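Local coordinates for fucolectin-related protein (Streptococcus pneumoniae, PDB 2WMF) that probably hydrolyses glycosidic bonds in host blood-group carbohydrate antigens, as a family 98 glycoside hydrolase, at residues N429-N443 / L460-N473. Numbering follows the deposited sequence.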
# COMPACT_ATOMS: atom_id res chain seq x y z
N ASN A 429 8.78 -11.57 15.84
CA ASN A 429 10.24 -11.64 16.05
C ASN A 429 11.02 -10.74 15.12
O ASN A 429 12.20 -10.95 14.91
CB ASN A 429 10.77 -13.09 15.93
CG ASN A 429 10.53 -13.72 14.56
OD1 ASN A 429 9.50 -13.52 13.95
ND2 ASN A 429 11.46 -14.53 14.12
N SER A 430 10.36 -9.70 14.60
CA SER A 430 11.02 -8.76 13.69
C SER A 430 10.81 -7.28 14.07
O SER A 430 9.82 -6.93 14.74
CB SER A 430 10.51 -8.93 12.27
OG SER A 430 10.68 -10.23 11.79
N TRP A 431 11.75 -6.45 13.62
CA TRP A 431 11.60 -5.02 13.61
C TRP A 431 11.37 -4.56 12.17
O TRP A 431 12.11 -4.96 11.26
CB TRP A 431 12.89 -4.33 14.11
CG TRP A 431 13.10 -4.34 15.60
CD1 TRP A 431 14.11 -5.01 16.31
CD2 TRP A 431 12.40 -3.56 16.54
NE1 TRP A 431 14.02 -4.71 17.65
CE2 TRP A 431 13.01 -3.79 17.84
CE3 TRP A 431 11.34 -2.66 16.45
CZ2 TRP A 431 12.58 -3.15 18.98
CZ3 TRP A 431 10.93 -2.01 17.61
CH2 TRP A 431 11.53 -2.29 18.86
N TYR A 432 10.37 -3.70 11.99
CA TYR A 432 10.06 -3.03 10.72
C TYR A 432 10.36 -1.52 10.92
O TYR A 432 9.84 -0.90 11.85
CB TYR A 432 8.59 -3.25 10.31
CG TYR A 432 8.40 -4.62 9.73
CD1 TYR A 432 8.48 -4.81 8.36
CD2 TYR A 432 8.31 -5.76 10.54
CE1 TYR A 432 8.44 -6.07 7.78
CE2 TYR A 432 8.27 -7.07 9.98
CZ TYR A 432 8.34 -7.23 8.61
OH TYR A 432 8.32 -8.50 8.05
N ILE A 433 11.21 -0.97 10.06
CA ILE A 433 11.87 0.30 10.30
C ILE A 433 11.85 1.18 9.04
O ILE A 433 12.06 0.68 7.93
CB ILE A 433 13.35 0.07 10.67
CG1 ILE A 433 13.47 -0.87 11.88
CG2 ILE A 433 14.10 1.36 10.88
CD1 ILE A 433 14.54 -1.91 11.69
N TYR A 434 11.68 2.48 9.22
CA TYR A 434 11.97 3.45 8.16
C TYR A 434 12.24 4.85 8.68
O TYR A 434 11.91 5.21 9.80
CB TYR A 434 10.92 3.45 7.05
CG TYR A 434 9.45 3.70 7.35
CD1 TYR A 434 9.01 4.93 7.88
CD2 TYR A 434 8.46 2.73 7.05
CE1 TYR A 434 7.67 5.15 8.15
CE2 TYR A 434 7.11 2.98 7.26
CZ TYR A 434 6.70 4.19 7.80
OH TYR A 434 5.36 4.46 7.99
N ASN A 435 12.83 5.66 7.78
CA ASN A 435 12.97 7.08 8.00
C ASN A 435 11.63 7.72 7.58
O ASN A 435 11.17 7.48 6.46
CB ASN A 435 14.13 7.62 7.14
CG ASN A 435 14.33 9.13 7.27
OD1 ASN A 435 13.36 9.90 7.27
ND2 ASN A 435 15.60 9.55 7.47
N SER A 436 11.00 8.46 8.50
CA SER A 436 9.65 8.98 8.31
C SER A 436 9.53 10.33 7.60
O SER A 436 8.41 10.88 7.51
CB SER A 436 8.91 9.09 9.65
OG SER A 436 9.50 10.04 10.50
N ASN A 437 10.67 10.86 7.12
CA ASN A 437 10.68 12.14 6.39
C ASN A 437 10.34 11.98 4.89
O ASN A 437 11.14 11.43 4.11
CB ASN A 437 12.06 12.78 6.54
CG ASN A 437 12.34 13.29 7.93
OD1 ASN A 437 11.43 13.68 8.67
ND2 ASN A 437 13.63 13.28 8.31
N ALA A 438 9.14 12.44 4.50
CA ALA A 438 8.68 12.23 3.12
C ALA A 438 9.45 13.08 2.12
O ALA A 438 9.79 12.62 1.02
CB ALA A 438 7.14 12.50 2.97
N ASN A 439 9.68 14.36 2.48
CA ASN A 439 10.28 15.27 1.47
C ASN A 439 11.20 16.34 2.08
O ASN A 439 11.32 17.44 1.53
CB ASN A 439 9.19 15.93 0.64
CG ASN A 439 9.69 16.39 -0.76
OD1 ASN A 439 10.63 15.81 -1.36
ND2 ASN A 439 9.03 17.44 -1.31
N ILE A 440 11.87 15.96 3.16
CA ILE A 440 12.86 16.75 3.87
C ILE A 440 14.11 15.88 4.00
O ILE A 440 14.00 14.74 4.43
CB ILE A 440 12.34 17.16 5.24
CG1 ILE A 440 11.28 18.24 5.06
CG2 ILE A 440 13.51 17.58 6.12
CD1 ILE A 440 11.82 19.61 4.87
N ASN A 441 15.28 16.40 3.66
CA ASN A 441 16.46 15.62 3.54
C ASN A 441 17.26 15.56 4.84
O ASN A 441 18.30 16.21 4.99
CB ASN A 441 17.34 16.13 2.36
CG ASN A 441 18.48 15.19 2.05
OD1 ASN A 441 18.50 14.04 2.53
ND2 ASN A 441 19.40 15.64 1.21
N LYS A 442 16.76 14.77 5.80
CA LYS A 442 17.34 14.66 7.14
C LYS A 442 17.33 13.20 7.59
O LYS A 442 16.35 12.50 7.41
CB LYS A 442 16.60 15.53 8.17
CG LYS A 442 16.75 17.04 7.91
CD LYS A 442 18.14 17.62 8.25
CE LYS A 442 18.38 18.95 7.56
NZ LYS A 442 19.78 19.45 7.85
N ASN A 443 18.45 12.76 8.13
CA ASN A 443 18.58 11.38 8.61
C ASN A 443 17.88 11.18 9.93
O ASN A 443 17.68 12.12 10.69
CB ASN A 443 20.06 11.01 8.83
CG ASN A 443 20.80 10.69 7.53
OD1 ASN A 443 20.45 11.18 6.45
ND2 ASN A 443 21.83 9.81 7.64
N LEU A 460 20.54 1.83 13.81
CA LEU A 460 20.56 2.21 12.40
C LEU A 460 20.56 3.73 12.26
O LEU A 460 19.82 4.44 13.00
CB LEU A 460 19.34 1.65 11.62
CG LEU A 460 19.34 0.15 11.37
CD1 LEU A 460 17.93 -0.35 11.05
CD2 LEU A 460 20.25 -0.09 10.16
N ASP A 461 21.36 4.20 11.30
CA ASP A 461 21.33 5.58 10.82
C ASP A 461 20.85 5.47 9.40
O ASP A 461 21.46 4.78 8.56
CB ASP A 461 22.71 6.24 10.94
CG ASP A 461 22.70 7.71 10.55
OD1 ASP A 461 21.66 8.35 10.53
OD2 ASP A 461 23.82 8.23 10.28
N LEU A 462 19.72 6.17 9.15
CA LEU A 462 18.94 5.99 7.93
C LEU A 462 18.73 7.33 7.22
O LEU A 462 18.23 8.27 7.80
CB LEU A 462 17.54 5.50 8.25
CG LEU A 462 17.41 4.25 9.12
CD1 LEU A 462 16.14 4.27 10.00
CD2 LEU A 462 17.53 3.05 8.20
N THR A 463 19.11 7.40 5.96
CA THR A 463 18.78 8.55 5.15
C THR A 463 17.31 8.49 4.76
O THR A 463 16.68 7.42 4.85
CB THR A 463 19.65 8.68 3.88
OG1 THR A 463 19.29 7.65 2.93
CG2 THR A 463 21.16 8.63 4.18
N PRO A 464 16.75 9.63 4.31
CA PRO A 464 15.40 9.55 3.82
C PRO A 464 15.17 8.48 2.75
O PRO A 464 16.05 8.18 1.96
CB PRO A 464 15.14 10.96 3.27
CG PRO A 464 16.02 11.87 4.12
CD PRO A 464 17.27 11.03 4.35
N HIS A 465 13.96 7.92 2.75
CA HIS A 465 13.54 6.93 1.74
C HIS A 465 14.41 5.66 1.87
O HIS A 465 14.86 5.06 0.87
CB HIS A 465 13.52 7.53 0.34
CG HIS A 465 12.91 8.89 0.33
ND1 HIS A 465 13.57 10.00 -0.17
CD2 HIS A 465 11.74 9.33 0.83
CE1 HIS A 465 12.79 11.06 -0.00
NE2 HIS A 465 11.68 10.68 0.63
N THR A 466 14.62 5.28 3.13
CA THR A 466 15.28 4.03 3.50
C THR A 466 14.36 3.26 4.44
O THR A 466 13.88 3.82 5.42
CB THR A 466 16.66 4.25 4.22
OG1 THR A 466 17.47 5.08 3.41
CG2 THR A 466 17.38 2.90 4.42
N TYR A 467 14.13 1.98 4.13
CA TYR A 467 13.47 1.07 5.03
C TYR A 467 14.38 -0.13 5.33
O TYR A 467 15.35 -0.44 4.59
CB TYR A 467 12.08 0.68 4.57
CG TYR A 467 11.99 -0.34 3.42
CD1 TYR A 467 12.14 -1.70 3.65
CD2 TYR A 467 11.78 0.07 2.11
CE1 TYR A 467 12.03 -2.64 2.60
CE2 TYR A 467 11.65 -0.86 1.06
CZ TYR A 467 11.79 -2.22 1.30
OH TYR A 467 11.64 -3.15 0.26
N ALA A 468 14.05 -0.78 6.45
CA ALA A 468 14.78 -1.97 6.91
C ALA A 468 13.83 -2.92 7.58
O ALA A 468 12.82 -2.50 8.20
CB ALA A 468 15.93 -1.57 7.87
N VAL A 469 14.16 -4.22 7.47
CA VAL A 469 13.47 -5.25 8.22
C VAL A 469 14.54 -6.10 8.87
O VAL A 469 15.46 -6.59 8.18
CB VAL A 469 12.55 -6.15 7.35
CG1 VAL A 469 11.71 -7.11 8.26
CG2 VAL A 469 11.62 -5.32 6.45
N VAL A 470 14.41 -6.30 10.16
CA VAL A 470 15.36 -7.14 10.89
C VAL A 470 14.60 -8.29 11.54
O VAL A 470 13.74 -8.06 12.42
CB VAL A 470 16.15 -6.34 11.99
CG1 VAL A 470 17.09 -7.28 12.81
CG2 VAL A 470 16.90 -5.12 11.41
N LYS A 471 14.88 -9.51 11.11
CA LYS A 471 14.27 -10.70 11.69
C LYS A 471 15.25 -11.43 12.61
O LYS A 471 16.39 -11.73 12.22
CB LYS A 471 13.81 -11.66 10.58
CG LYS A 471 13.10 -12.90 11.11
CD LYS A 471 12.54 -13.82 10.01
CE LYS A 471 11.04 -13.68 9.91
NZ LYS A 471 10.46 -14.58 8.81
N GLU A 472 14.78 -11.73 13.83
CA GLU A 472 15.57 -12.50 14.78
C GLU A 472 15.18 -13.97 14.70
O GLU A 472 14.10 -14.36 15.15
CB GLU A 472 15.36 -11.98 16.19
CG GLU A 472 15.69 -10.49 16.35
CD GLU A 472 15.75 -10.07 17.83
OE1 GLU A 472 16.72 -10.50 18.48
OE2 GLU A 472 14.87 -9.34 18.33
N ASN A 473 16.05 -14.78 14.10
CA ASN A 473 15.93 -16.23 14.17
C ASN A 473 16.63 -16.66 15.44
O ASN A 473 17.25 -15.84 16.12
CB ASN A 473 16.53 -16.87 12.93
CG ASN A 473 15.75 -16.52 11.67
OD1 ASN A 473 16.33 -16.03 10.66
ND2 ASN A 473 14.45 -16.81 11.69
O HOH W 1 11.70 8.77 4.11
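Asn-429 opens the antiparallel pairing of strand 430-434 with strand 467-472: its O accepts from Glu-472 N, and its ND2 reaches back to Glu-472 O at 2.8 Å, meeting that carbonyl from above its plane. Trp-431 and Ile-433 then form the hydrogen-bonded pairs with Val-470 and Ala-468. Between them Val-469 CG1 sits over one face of the Tyr-432 ring, offset toward its rim, 3.7 Å from the centroid in a CH-pi contact; the tyrosine hydroxyl goes on to His-319. On the other face of the sheet Ile-433 bridges to strand 457-462 in the facing sheet of the beta sandwich, its CG2 3.7 Å from Leu-462 CD1 and its CD1 against Leu-460 CD1.

Where the strand ends, Asn-435 points toward 460-473. With CG anti to the backbone N (chi1 178°), its amide lies between two carbonyls: ND2 gives one hydrogen to Leu-462 O (2.9 Å) and the other to Lys-442 O (3.0 Å), which Asn-437 ND2 shares, while OD1 takes Asn-437 N in an Asx turn. A water joins Asn-435 O and Asn-437 O to His-465 N, and Ala-438 O accepts from His-465 NE2 at 2.7 Å, in the plane of the imidazole. Pro-464 packs its CG 3.4 Å from Lys-442 O, and Asn-443 closes the loop with ND2 on Asp-461 OD1, which Gln-445 also holds.

The chemistry changes along the contact, from backbone pairing with apolar packing between two sheets to a loop held by asparagine amides, a histidine and a water. Both hydrogens of Asn-435 ND2 are used, which fixes the flip of its amide, and the bond to Ala-438 O implies a proton on His-465 NE2.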